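Long-range contacts in thioredoxin-like protein (Klebsiella pneumoniae subsp. pneumoniae MGH 78578, PDB 3TY1), which is of unproven function but probably binds carbohydrate, being a putative aldose 1-epimerase with the beta-supersandwich fold of the galactose mutarotase superfamily: residues L219-F225 / W246-G251; I229-F235 / V374-P380; Y238-L243 / D255-F261. Numbering follows the deposited sequence.

Interaction 1: residues L219-F225 / W246-G251; sequences LEEGARF and WQTYQG
In this supersandwich of the galactose mutarotase superfamily, 246-251, part of the connection between strands 231-234 and 259-265, runs antiparallel to the start of strand 224-229 and the turn before it. A223 lies opposite Y249, R224 opposite T248 (a single beta bridge, CA-CA 4.5 Å) and F225 opposite Q247. Y249 is central. Its N and O both pair with 219-225: G222 N donates to Y249 O (2.9 Å) and Y249 N to A223 O (2.8 Å). Its m side chain points toward 219-225, where L219 CD1 sits over one ring face, 3.6 Å from the centroid, a CH-pi contact, and A223 CB lies 3.8 Å from Y249 CD2. The hydroxyl of Y249 is hydrogen-bonded to T313. F225 adds a third backbone bond, F225 N to Q247 O (2.7 Å), and its t side chain meets W246 edge to edge, F225 CD2 to W246 CZ3 at 3.7 Å, with L298 and L300 also against F225. E220-A223 form a type II turn closed by A223 N to E220 O (3.0 Å); at phi/psi 87/0, G222 has no space for a CB beside the preceding carbonyl O. Inside the turn, a water bridges E221 OE1 and G251 N, 2.8 Å from each.

Interaction 2: residues I229-F235 / V374-P380; sequences ISSISPF and VAENETP
Segments 229-235 and 374-380 run parallel, 17° apart end to end, so that 375-376 joins strand 231-234 as a short parallel strand. V374 comes first, its CG1 packed 3.7 Å from I229 CD1 and 4.1 Å from I232 CG2. A375 pairs with S231 (CA-CA 4.6 Å): A375 N donates to S230 O (3.1 Å), and A375 O accepts from I232 N (2.9 Å). E376, opposite I232 (CA-CA 5.2 Å), sends its side chain to the same sheet face as I232. N377 N then donates to I232 O (2.9 Å), and N377 O lies 3.2 Å from both S233 CB and P234 CD. The chain swings out at E378 and T379, then returns at P380, whose CA makes a C-H...O contact with P234 O (3.4 Å). Across strand 231-234, S230 and S231 both face Q264 of strand 259-265, a classic beta bulge where the chain turns a corner. Since P234 has no NH to donate, regular backbone pairing stops after N377, and 378-380 are held by the C-H...O contact of P380 and by van der Waals contacts of P234 and P380.

Interaction 3: residues Y238-L243 / D255-F261; sequences YAKSGL and DFDEMVF
Residues 238-241 have helical phi/psi angles without regular helical bonding; the turn is tied by G242 N to A239 O (3.1 Å) and L243 N to K240 O (3.2 Å). Opposite it, 255-261 begins irregularly, with D255 and D257 at positive phi, and becomes extended at E258, entering strand 259-265 at M259. The backbones come nearest at A239 and M259 (CA-CA 4.7 Å). Y238 (chi1 t) reaches back along the second segment, and its OH donates a 2.6 Å hydrogen bond to F256 O; E258 O lies at the ring edge, 3.1 Å from Y238 CE2. M259, a selenomethionine with an m, t, t side chain, lies against this ring: its CE is over one face, 4.0 Å from the Y238 centroid (CH-pi), and its SE 5.3 Å away and oblique, a Met-aromatic contact. In the supersandwich fold, the turn belongs to the long connection between 231-234 and 259-265, antiparallel neighbours in the mixed sheet, and it folds back against the second of them. A239 CB points at that strand, 4.0 Å from M259 CB and from F261 CE1. At G242 a CB would clash with M259 SE at 2.7 Å, so glycine is what permits the close approach. The F261 ring (chi1 m) packs against the turn, with CZ 3.5 Å from G242 C and CD1 3.9 Å from L243 CD1. D257 and E258 both form salt bridges with K171 of the second subunit, and Y202 of that subunit, through its hydroxyl, is hydrogen-bonded to D255 N.

All three contacts gather around the connection between strands 231-234 and 259-265, which supplies 246-251 to interaction 1 and 238-243 to interaction 3. Interactions 2 and 3, with centres about 13 Å apart, share the mixed sheet: F235 N is hydrogen-bonded to V260 O (2.9 Å), and P234 CB packs on A239 CB (3.5 Å). Interaction 1 meets interaction 2 through W246, whose CG lies 3.7 Å from I232 CD1 and whose NE1 makes a weak hydrogen bond to E376 OE2 (3.1 Å); their centres are about 18 Å apart. Q250 NE2 touches F256 CE1 (3.7 Å), joining interactions 1 and 3. A sulfate, probably from the crystallisation liquor, lies about 4 Å from the side chain of E258.

Interaction 1: residues L219-F225 / W246-G251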
loop_
_atom_site.group_PDB
_atom_site.type_symbol
_atom_site.label_atom_id
_atom_site.label_comp_id
_atom_site.label_asym_id
_atom_site.label_seq_id
_atom_site.Cartn_x
_atom_site.Cartn_y
_atom_site.Cartn_z
ATOM N N LEU A 219 -18.857 -29.177 -6.700
ATOM C CA LEU A 219 -20.006 -28.356 -7.070
ATOM C C LEU A 219 -20.316 -28.616 -8.530
ATOM O O LEU A 219 -19.416 -28.702 -9.355
ATOM C CB LEU A 219 -19.745 -26.861 -6.833
ATOM C CG LEU A 219 -20.925 -25.929 -6.993
ATOM C CD1 LEU A 219 -22.000 -26.211 -5.956
ATOM C CD2 LEU A 219 -20.422 -24.466 -6.868
ATOM N N GLU A 220 -21.599 -28.804 -8.797
ATOM C CA GLU A 220 -22.165 -29.065 -10.110
ATOM C C GLU A 220 -23.683 -29.004 -9.954
ATOM O O GLU A 220 -24.198 -28.930 -8.834
ATOM C CB GLU A 220 -21.762 -30.451 -10.623
ATOM C CG GLU A 220 -22.185 -31.628 -9.707
ATOM C CD GLU A 220 -21.707 -32.979 -10.185
ATOM O OE1 GLU A 220 -20.900 -33.036 -11.123
ATOM O OE2 GLU A 220 -22.151 -33.999 -9.606
ATOM N N GLU A 221 -24.377 -28.973 -11.078
ATOM C CA GLU A 221 -25.833 -29.112 -11.107
ATOM C C GLU A 221 -26.220 -30.398 -10.368
ATOM O O GLU A 221 -25.692 -31.471 -10.668
ATOM C CB GLU A 221 -26.330 -29.212 -12.554
ATOM C CG GLU A 221 -27.832 -29.163 -12.675
ATOM C CD GLU A 221 -28.283 -29.057 -14.118
ATOM O OE1 GLU A 221 -27.897 -28.093 -14.823
ATOM O OE2 GLU A 221 -29.040 -29.929 -14.549
ATOM N N GLY A 222 -27.130 -30.281 -9.407
ATOM C CA GLY A 222 -27.613 -31.438 -8.661
ATOM C C GLY A 222 -26.748 -31.764 -7.453
ATOM O O GLY A 222 -27.041 -32.704 -6.721
ATOM N N ALA A 223 -25.692 -30.994 -7.221
ATOM C CA ALA A 223 -24.918 -31.136 -5.977
ATOM C C ALA A 223 -25.837 -30.700 -4.870
ATOM O O ALA A 223 -26.815 -29.964 -5.112
ATOM C CB ALA A 223 -23.653 -30.225 -5.987
ATOM N N ARG A 224 -25.493 -31.101 -3.654
ATOM C CA ARG A 224 -26.347 -30.885 -2.504
ATOM C C ARG A 224 -25.568 -30.295 -1.342
ATOM O O ARG A 224 -24.371 -30.577 -1.184
ATOM C CB ARG A 224 -27.017 -32.219 -2.075
ATOM C CG ARG A 224 -28.027 -32.730 -3.085
ATOM C CD ARG A 224 -28.769 -33.959 -2.644
ATOM N NE ARG A 224 -27.853 -35.059 -2.381
ATOM C CZ ARG A 224 -27.746 -35.764 -1.249
ATOM N NH1 ARG A 224 -28.521 -35.536 -0.190
ATOM N NH2 ARG A 224 -26.854 -36.743 -1.190
ATOM N N PHE A 225 -26.248 -29.459 -0.563
ATOM C CA PHE A 225 -25.720 -28.925 0.677
ATOM C C PHE A 225 -26.403 -29.685 1.788
ATOM O O PHE A 225 -27.639 -29.742 1.835
ATOM C CB PHE A 225 -25.966 -27.426 0.843
ATOM C CG PHE A 225 -25.548 -26.908 2.179
ATOM C CD1 PHE A 225 -24.216 -26.863 2.531
ATOM C CD2 PHE A 225 -26.489 -26.508 3.110
ATOM C CE1 PHE A 225 -23.831 -26.396 3.802
ATOM C CE2 PHE A 225 -26.099 -26.035 4.371
ATOM C CZ PHE A 225 -24.781 -25.981 4.701
ATOM N N TRP A 246 -32.961 -24.808 -0.992
ATOM C CA TRP A 246 -31.682 -24.515 -0.332
ATOM C C TRP A 246 -30.691 -25.658 -0.373
ATOM O O TRP A 246 -29.501 -25.412 -0.476
ATOM C CB TRP A 246 -31.870 -24.032 1.119
ATOM C CG TRP A 246 -32.462 -25.035 2.095
ATOM C CD1 TRP A 246 -33.797 -25.241 2.368
ATOM C CD2 TRP A 246 -31.743 -25.938 2.936
ATOM N NE1 TRP A 246 -33.944 -26.225 3.299
ATOM C CE2 TRP A 246 -32.706 -26.671 3.682
ATOM C CE3 TRP A 246 -30.376 -26.232 3.115
ATOM C CZ2 TRP A 246 -32.350 -27.672 4.599
ATOM C CZ3 TRP A 246 -30.018 -27.216 4.046
ATOM C CH2 TRP A 246 -31.005 -27.927 4.775
ATOM N N GLN A 247 -31.179 -26.899 -0.337
ATOM C CA GLN A 247 -30.314 -28.069 -0.289
ATOM C C GLN A 247 -29.657 -28.426 -1.630
ATOM O O GLN A 247 -28.764 -29.251 -1.629
ATOM C CB GLN A 247 -31.089 -29.310 0.176
ATOM C CG GLN A 247 -31.722 -29.192 1.572
ATOM C CD GLN A 247 -32.708 -30.326 1.911
ATOM O OE1 GLN A 247 -33.881 -30.308 1.493
ATOM N NE2 GLN A 247 -32.249 -31.282 2.708
ATOM N N THR A 248 -30.120 -27.861 -2.747
ATOM C CA THR A 248 -29.712 -28.312 -4.079
ATOM C C THR A 248 -29.103 -27.159 -4.851
ATOM O O THR A 248 -29.586 -26.033 -4.786
ATOM C CB THR A 248 -30.912 -28.927 -4.835
ATOM O OG1 THR A 248 -31.439 -30.017 -4.050
ATOM C CG2 THR A 248 -30.506 -29.466 -6.198
ATOM N N TYR A 249 -28.020 -27.445 -5.569
ATOM C CA TYR A 249 -27.330 -26.435 -6.376
ATOM C C TYR A 249 -27.710 -26.538 -7.852
ATOM O O TYR A 249 -27.896 -27.638 -8.392
ATOM C CB TYR A 249 -25.796 -26.575 -6.237
ATOM C CG TYR A 249 -25.234 -26.275 -4.869
ATOM C CD1 TYR A 249 -24.899 -24.971 -4.490
ATOM C CD2 TYR A 249 -24.995 -27.292 -3.957
ATOM C CE1 TYR A 249 -24.394 -24.692 -3.242
ATOM C CE2 TYR A 249 -24.423 -27.023 -2.700
ATOM C CZ TYR A 249 -24.133 -25.722 -2.347
ATOM O OH TYR A 249 -23.588 -25.453 -1.117
ATOM N N GLN A 250 -27.802 -25.375 -8.498
ATOM C CA GLN A 250 -27.936 -25.263 -9.945
ATOM C C GLN A 250 -26.548 -25.411 -10.599
ATOM O O GLN A 250 -25.517 -25.318 -9.939
ATOM C CB GLN A 250 -28.494 -23.884 -10.326
ATOM C CG GLN A 250 -29.911 -23.593 -9.808
ATOM C CD GLN A 250 -30.418 -22.187 -10.170
ATOM O OE1 GLN A 250 -29.942 -21.546 -11.107
ATOM N NE2 GLN A 250 -31.387 -21.716 -9.420
ATOM N N GLY A 251 -26.560 -25.631 -11.915
ATOM C CA GLY A 251 -25.358 -25.616 -12.735
ATOM C C GLY A 251 -24.941 -24.145 -12.883
ATOM O O GLY A 251 -25.645 -23.246 -12.385
HETATM O O HOH W 1 -28.821 -25.859 -13.474
HETATM O O HOH W 2 -29.707 -31.268 2.773
#

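Interaction 2: residues I229-F235 / V374-P380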
loop_
_atom_site.group_PDB
_atom_site.type_symbol
_atom_site.label_atom_id
_atom_site.label_comp_id
_atom_site.label_asym_id
_atom_site.label_seq_id
_atom_site.Cartn_x
_atom_site.Cartn_y
_atom_site.Cartn_z
ATOM N N ILE A 229 -30.085 -28.564 10.814
ATOM C CA ILE A 229 -30.445 -27.178 11.081
ATOM C C ILE A 229 -31.813 -27.019 11.732
ATOM O O ILE A 229 -32.743 -27.794 11.490
ATOM C CB ILE A 229 -30.327 -26.262 9.801
ATOM C CG1 ILE A 229 -31.435 -26.524 8.770
ATOM C CG2 ILE A 229 -28.946 -26.398 9.139
ATOM C CD1 ILE A 229 -31.460 -25.476 7.676
ATOM N N SER A 230 -31.887 -26.009 12.594
ATOM C CA SER A 230 -33.166 -25.656 13.223
ATOM C C SER A 230 -33.898 -24.632 12.358
ATOM O O SER A 230 -35.124 -24.736 12.200
ATOM C CB SER A 230 -33.006 -25.175 14.670
ATOM O OG SER A 230 -32.180 -24.040 14.744
ATOM N N SER A 231 -33.185 -23.667 11.774
ATOM C CA SER A 231 -33.843 -22.704 10.883
ATOM C C SER A 231 -32.949 -22.200 9.784
ATOM O O SER A 231 -31.730 -22.281 9.875
ATOM C CB SER A 231 -34.439 -21.533 11.675
ATOM O OG SER A 231 -33.408 -20.785 12.276
ATOM N N ILE A 232 -33.571 -21.747 8.706
ATOM C CA ILE A 232 -32.845 -21.147 7.572
ATOM C C ILE A 232 -33.719 -20.060 6.982
ATOM O O ILE A 232 -34.962 -20.239 6.846
ATOM C CB ILE A 232 -32.444 -22.201 6.508
ATOM C CG1 ILE A 232 -31.734 -21.564 5.299
ATOM C CG2 ILE A 232 -33.651 -23.005 6.015
ATOM C CD1 ILE A 232 -30.987 -22.595 4.494
ATOM N N SER A 233 -33.069 -18.938 6.666
ATOM C CA SER A 233 -33.718 -17.770 6.085
ATOM C C SER A 233 -32.855 -17.100 5.037
ATOM O O SER A 233 -31.611 -17.180 5.082
ATOM C CB SER A 233 -34.089 -16.762 7.171
ATOM O OG SER A 233 -32.968 -16.405 7.937
ATOM N N PRO A 234 -33.493 -16.471 4.045
ATOM C CA PRO A 234 -32.673 -15.836 3.028
ATOM C C PRO A 234 -32.009 -14.584 3.570
ATOM O O PRO A 234 -32.590 -13.906 4.413
ATOM C CB PRO A 234 -33.689 -15.484 1.939
ATOM C CG PRO A 234 -34.925 -15.279 2.637
ATOM C CD PRO A 234 -34.920 -16.224 3.806
ATOM N N PHE A 235 -30.798 -14.288 3.068
ATOM C CA PHE A 235 -30.020 -13.107 3.477
ATOM C C PHE A 235 -30.704 -11.782 3.090
ATOM O O PHE A 235 -30.632 -10.802 3.841
ATOM C CB PHE A 235 -28.611 -13.192 2.846
ATOM C CG PHE A 235 -27.659 -12.158 3.337
ATOM C CD1 PHE A 235 -26.856 -12.404 4.459
ATOM C CD2 PHE A 235 -27.528 -10.934 2.665
ATOM C CE1 PHE A 235 -25.927 -11.443 4.903
ATOM C CE2 PHE A 235 -26.620 -9.979 3.095
ATOM C CZ PHE A 235 -25.822 -10.223 4.221
ATOM N N VAL A 374 -37.074 -28.600 10.130
ATOM C CA VAL A 374 -36.368 -27.436 9.581
ATOM C C VAL A 374 -37.422 -26.331 9.373
ATOM O O VAL A 374 -38.395 -26.541 8.650
ATOM C CB VAL A 374 -35.624 -27.775 8.242
ATOM C CG1 VAL A 374 -34.968 -26.535 7.633
ATOM C CG2 VAL A 374 -34.571 -28.860 8.474
ATOM N N ALA A 375 -37.257 -25.195 10.055
ATOM C CA ALA A 375 -38.093 -24.010 9.822
ATOM C C ALA A 375 -37.464 -23.230 8.660
ATOM O O ALA A 375 -36.326 -22.793 8.776
ATOM C CB ALA A 375 -38.171 -23.118 11.083
ATOM N N GLU A 376 -38.183 -23.087 7.546
ATOM C CA GLU A 376 -37.764 -22.245 6.421
ATOM C C GLU A 376 -38.522 -20.924 6.590
ATOM O O GLU A 376 -39.713 -20.827 6.262
ATOM C CB GLU A 376 -38.057 -22.915 5.074
ATOM C CG GLU A 376 -37.292 -24.228 4.848
ATOM C CD GLU A 376 -37.579 -24.926 3.506
ATOM O OE1 GLU A 376 -38.319 -24.387 2.664
ATOM O OE2 GLU A 376 -37.030 -26.031 3.285
ATOM N N ASN A 377 -37.829 -19.925 7.139
ATOM C CA ASN A 377 -38.400 -18.604 7.431
ATOM C C ASN A 377 -38.135 -17.669 6.289
ATOM O O ASN A 377 -36.984 -17.468 5.954
ATOM C CB ASN A 377 -37.763 -18.054 8.709
ATOM C CG ASN A 377 -37.987 -18.964 9.872
ATOM O OD1 ASN A 377 -38.971 -19.679 9.892
ATOM N ND2 ASN A 377 -37.073 -18.982 10.822
ATOM N N GLU A 378 -39.190 -17.091 5.711
ATOM C CA GLU A 378 -39.067 -16.253 4.509
ATOM C C GLU A 378 -38.514 -14.853 4.718
ATOM O O GLU A 378 -37.955 -14.273 3.773
ATOM C CB GLU A 378 -40.409 -16.141 3.780
ATOM C CG GLU A 378 -40.777 -17.420 3.045
ATOM C CD GLU A 378 -42.249 -17.522 2.765
ATOM O OE1 GLU A 378 -42.820 -16.546 2.227
ATOM O OE2 GLU A 378 -42.833 -18.574 3.092
ATOM N N THR A 379 -38.658 -14.315 5.923
ATOM C CA THR A 379 -38.233 -12.952 6.203
ATOM C C THR A 379 -36.754 -12.914 6.566
ATOM O O THR A 379 -36.343 -13.612 7.492
ATOM C CB THR A 379 -39.026 -12.340 7.358
ATOM O OG1 THR A 379 -40.409 -12.489 7.073
ATOM C CG2 THR A 379 -38.714 -10.852 7.532
ATOM N N PRO A 380 -35.953 -12.092 5.850
ATOM C CA PRO A 380 -34.555 -11.888 6.248
ATOM C C PRO A 380 -34.476 -11.352 7.671
ATOM O O PRO A 380 -35.349 -10.580 8.071
ATOM C CB PRO A 380 -34.058 -10.822 5.256
ATOM C CG PRO A 380 -34.959 -10.923 4.101
ATOM C CD PRO A 380 -36.294 -11.301 4.649
#

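Interaction 3: residues Y238-L243 / D255-F261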
loop_
_atom_site.group_PDB
_atom_site.type_symbol
_atom_site.label_atom_id
_atom_site.label_comp_id
_atom_site.label_asym_id
_atom_site.label_seq_id
_atom_site.Cartn_x
_atom_site.Cartn_y
_atom_site.Cartn_z
ATOM N N TYR A 238 -33.689 -11.108 -2.690
ATOM C CA TYR A 238 -33.286 -11.839 -3.862
ATOM C C TYR A 238 -33.137 -13.312 -3.557
ATOM O O TYR A 238 -33.480 -14.123 -4.400
ATOM C CB TYR A 238 -31.993 -11.275 -4.434
ATOM C CG TYR A 238 -31.527 -11.982 -5.674
ATOM C CD1 TYR A 238 -32.188 -11.799 -6.892
ATOM C CD2 TYR A 238 -30.400 -12.816 -5.652
ATOM C CE1 TYR A 238 -31.762 -12.454 -8.058
ATOM C CE2 TYR A 238 -29.975 -13.472 -6.811
ATOM C CZ TYR A 238 -30.656 -13.274 -8.017
ATOM O OH TYR A 238 -30.228 -13.914 -9.154
ATOM N N ALA A 239 -32.653 -13.662 -2.362
ATOM C CA ALA A 239 -32.498 -15.071 -1.987
ATOM C C ALA A 239 -33.832 -15.782 -1.655
ATOM O O ALA A 239 -33.854 -17.002 -1.535
ATOM C CB ALA A 239 -31.518 -15.218 -0.842
ATOM N N LYS A 240 -34.925 -15.051 -1.490
ATOM C CA LYS A 240 -36.208 -15.689 -1.137
ATOM C C LYS A 240 -36.602 -16.769 -2.140
ATOM O O LYS A 240 -37.083 -17.792 -1.736
ATOM C CB LYS A 240 -37.350 -14.669 -1.019
ATOM C CG LYS A 240 -37.390 -13.880 0.286
ATOM C CD LYS A 240 -38.409 -12.713 0.172
ATOM C CE LYS A 240 -38.741 -12.087 1.520
ATOM N NZ LYS A 240 -39.793 -11.043 1.431
ATOM N N SER A 241 -36.370 -16.553 -3.438
ATOM C CA SER A 241 -36.773 -17.531 -4.452
ATOM C C SER A 241 -36.034 -18.886 -4.385
ATOM O O SER A 241 -36.558 -19.904 -4.848
ATOM C CB SER A 241 -36.714 -16.925 -5.867
ATOM O OG SER A 241 -35.466 -17.108 -6.458
ATOM N N GLY A 242 -34.850 -18.898 -3.781
ATOM C CA GLY A 242 -34.050 -20.102 -3.594
ATOM C C GLY A 242 -34.246 -20.837 -2.281
ATOM O O GLY A 242 -33.694 -21.916 -2.112
ATOM N N LEU A 243 -35.060 -20.300 -1.366
ATOM C CA LEU A 243 -35.182 -20.895 -0.034
ATOM C C LEU A 243 -35.714 -22.327 -0.078
ATOM O O LEU A 243 -35.127 -23.213 0.528
ATOM C CB LEU A 243 -36.052 -20.024 0.865
ATOM C CG LEU A 243 -36.216 -20.464 2.323
ATOM C CD1 LEU A 243 -34.889 -20.401 3.064
ATOM C CD2 LEU A 243 -37.292 -19.577 2.980
ATOM N N ASP A 255 -26.217 -14.533 -14.983
ATOM C CA ASP A 255 -27.076 -13.554 -14.285
ATOM C C ASP A 255 -27.598 -13.977 -12.927
ATOM O O ASP A 255 -28.513 -13.341 -12.383
ATOM C CB ASP A 255 -28.270 -13.102 -15.163
ATOM C CG ASP A 255 -27.816 -12.468 -16.474
ATOM O OD1 ASP A 255 -26.854 -11.668 -16.455
ATOM O OD2 ASP A 255 -28.430 -12.771 -17.510
ATOM N N PHE A 256 -27.002 -15.006 -12.350
ATOM C CA PHE A 256 -27.477 -15.513 -11.077
ATOM C C PHE A 256 -26.940 -14.657 -9.940
ATOM O O PHE A 256 -27.651 -14.376 -8.972
ATOM C CB PHE A 256 -26.991 -16.941 -10.906
ATOM C CG PHE A 256 -27.502 -17.604 -9.662
ATOM C CD1 PHE A 256 -28.745 -18.213 -9.657
ATOM C CD2 PHE A 256 -26.745 -17.602 -8.502
ATOM C CE1 PHE A 256 -29.236 -18.813 -8.514
ATOM C CE2 PHE A 256 -27.221 -18.202 -7.354
ATOM C CZ PHE A 256 -28.467 -18.827 -7.362
ATOM N N ASP A 257 -25.661 -14.272 -10.072
ATOM C CA ASP A 257 -24.907 -13.586 -9.034
ATOM C C ASP A 257 -24.727 -14.505 -7.819
ATOM O O ASP A 257 -23.841 -15.344 -7.817
ATOM C CB ASP A 257 -25.499 -12.218 -8.628
ATOM C CG ASP A 257 -24.564 -11.449 -7.650
ATOM O OD1 ASP A 257 -23.325 -11.453 -7.849
ATOM O OD2 ASP A 257 -25.044 -10.834 -6.700
ATOM N N GLU A 258 -25.565 -14.359 -6.801
ATOM C CA GLU A 258 -25.495 -15.203 -5.616
ATOM C C GLU A 258 -26.795 -15.212 -4.839
ATOM O O GLU A 258 -27.617 -14.272 -4.936
ATOM C CB GLU A 258 -24.375 -14.720 -4.677
ATOM C CG GLU A 258 -24.602 -13.337 -4.081
ATOM C CD GLU A 258 -23.466 -12.850 -3.217
ATOM O OE1 GLU A 258 -22.289 -13.010 -3.620
ATOM O OE2 GLU A 258 -23.751 -12.258 -2.153
HETATM N N MSE A 259 -26.978 -16.276 -4.066
HETATM C CA MSE A 259 -28.055 -16.301 -3.053
HETATM C C MSE A 259 -27.394 -16.787 -1.766
HETATM O O MSE A 259 -26.633 -17.768 -1.770
HETATM C CB MSE A 259 -29.239 -17.172 -3.483
HETATM C CG MSE A 259 -30.006 -16.575 -4.599
HETATM SE SE MSE A 259 -31.551 -17.619 -5.056
HETATM C CE MSE A 259 -32.202 -16.463 -6.488
ATOM N N VAL A 260 -27.605 -16.034 -0.699
ATOM C CA VAL A 260 -27.018 -16.351 0.585
ATOM C C VAL A 260 -28.138 -16.677 1.556
ATOM O O VAL A 260 -29.198 -16.073 1.450
ATOM C CB VAL A 260 -26.178 -15.181 1.095
ATOM C CG1 VAL A 260 -25.670 -15.474 2.502
ATOM C CG2 VAL A 260 -24.996 -14.967 0.122
ATOM N N PHE A 261 -27.886 -17.649 2.458
ATOM C CA PHE A 261 -28.851 -18.078 3.465
ATOM C C PHE A 261 -28.186 -18.106 4.822
ATOM O O PHE A 261 -26.995 -18.526 4.973
ATOM C CB PHE A 261 -29.450 -19.441 3.104
ATOM C CG PHE A 261 -30.152 -19.436 1.769
ATOM C CD1 PHE A 261 -31.477 -19.018 1.671
ATOM C CD2 PHE A 261 -29.475 -19.778 0.609
ATOM C CE1 PHE A 261 -32.117 -18.961 0.429
ATOM C CE2 PHE A 261 -30.110 -19.734 -0.630
ATOM C CZ PHE A 261 -31.436 -19.340 -0.712
#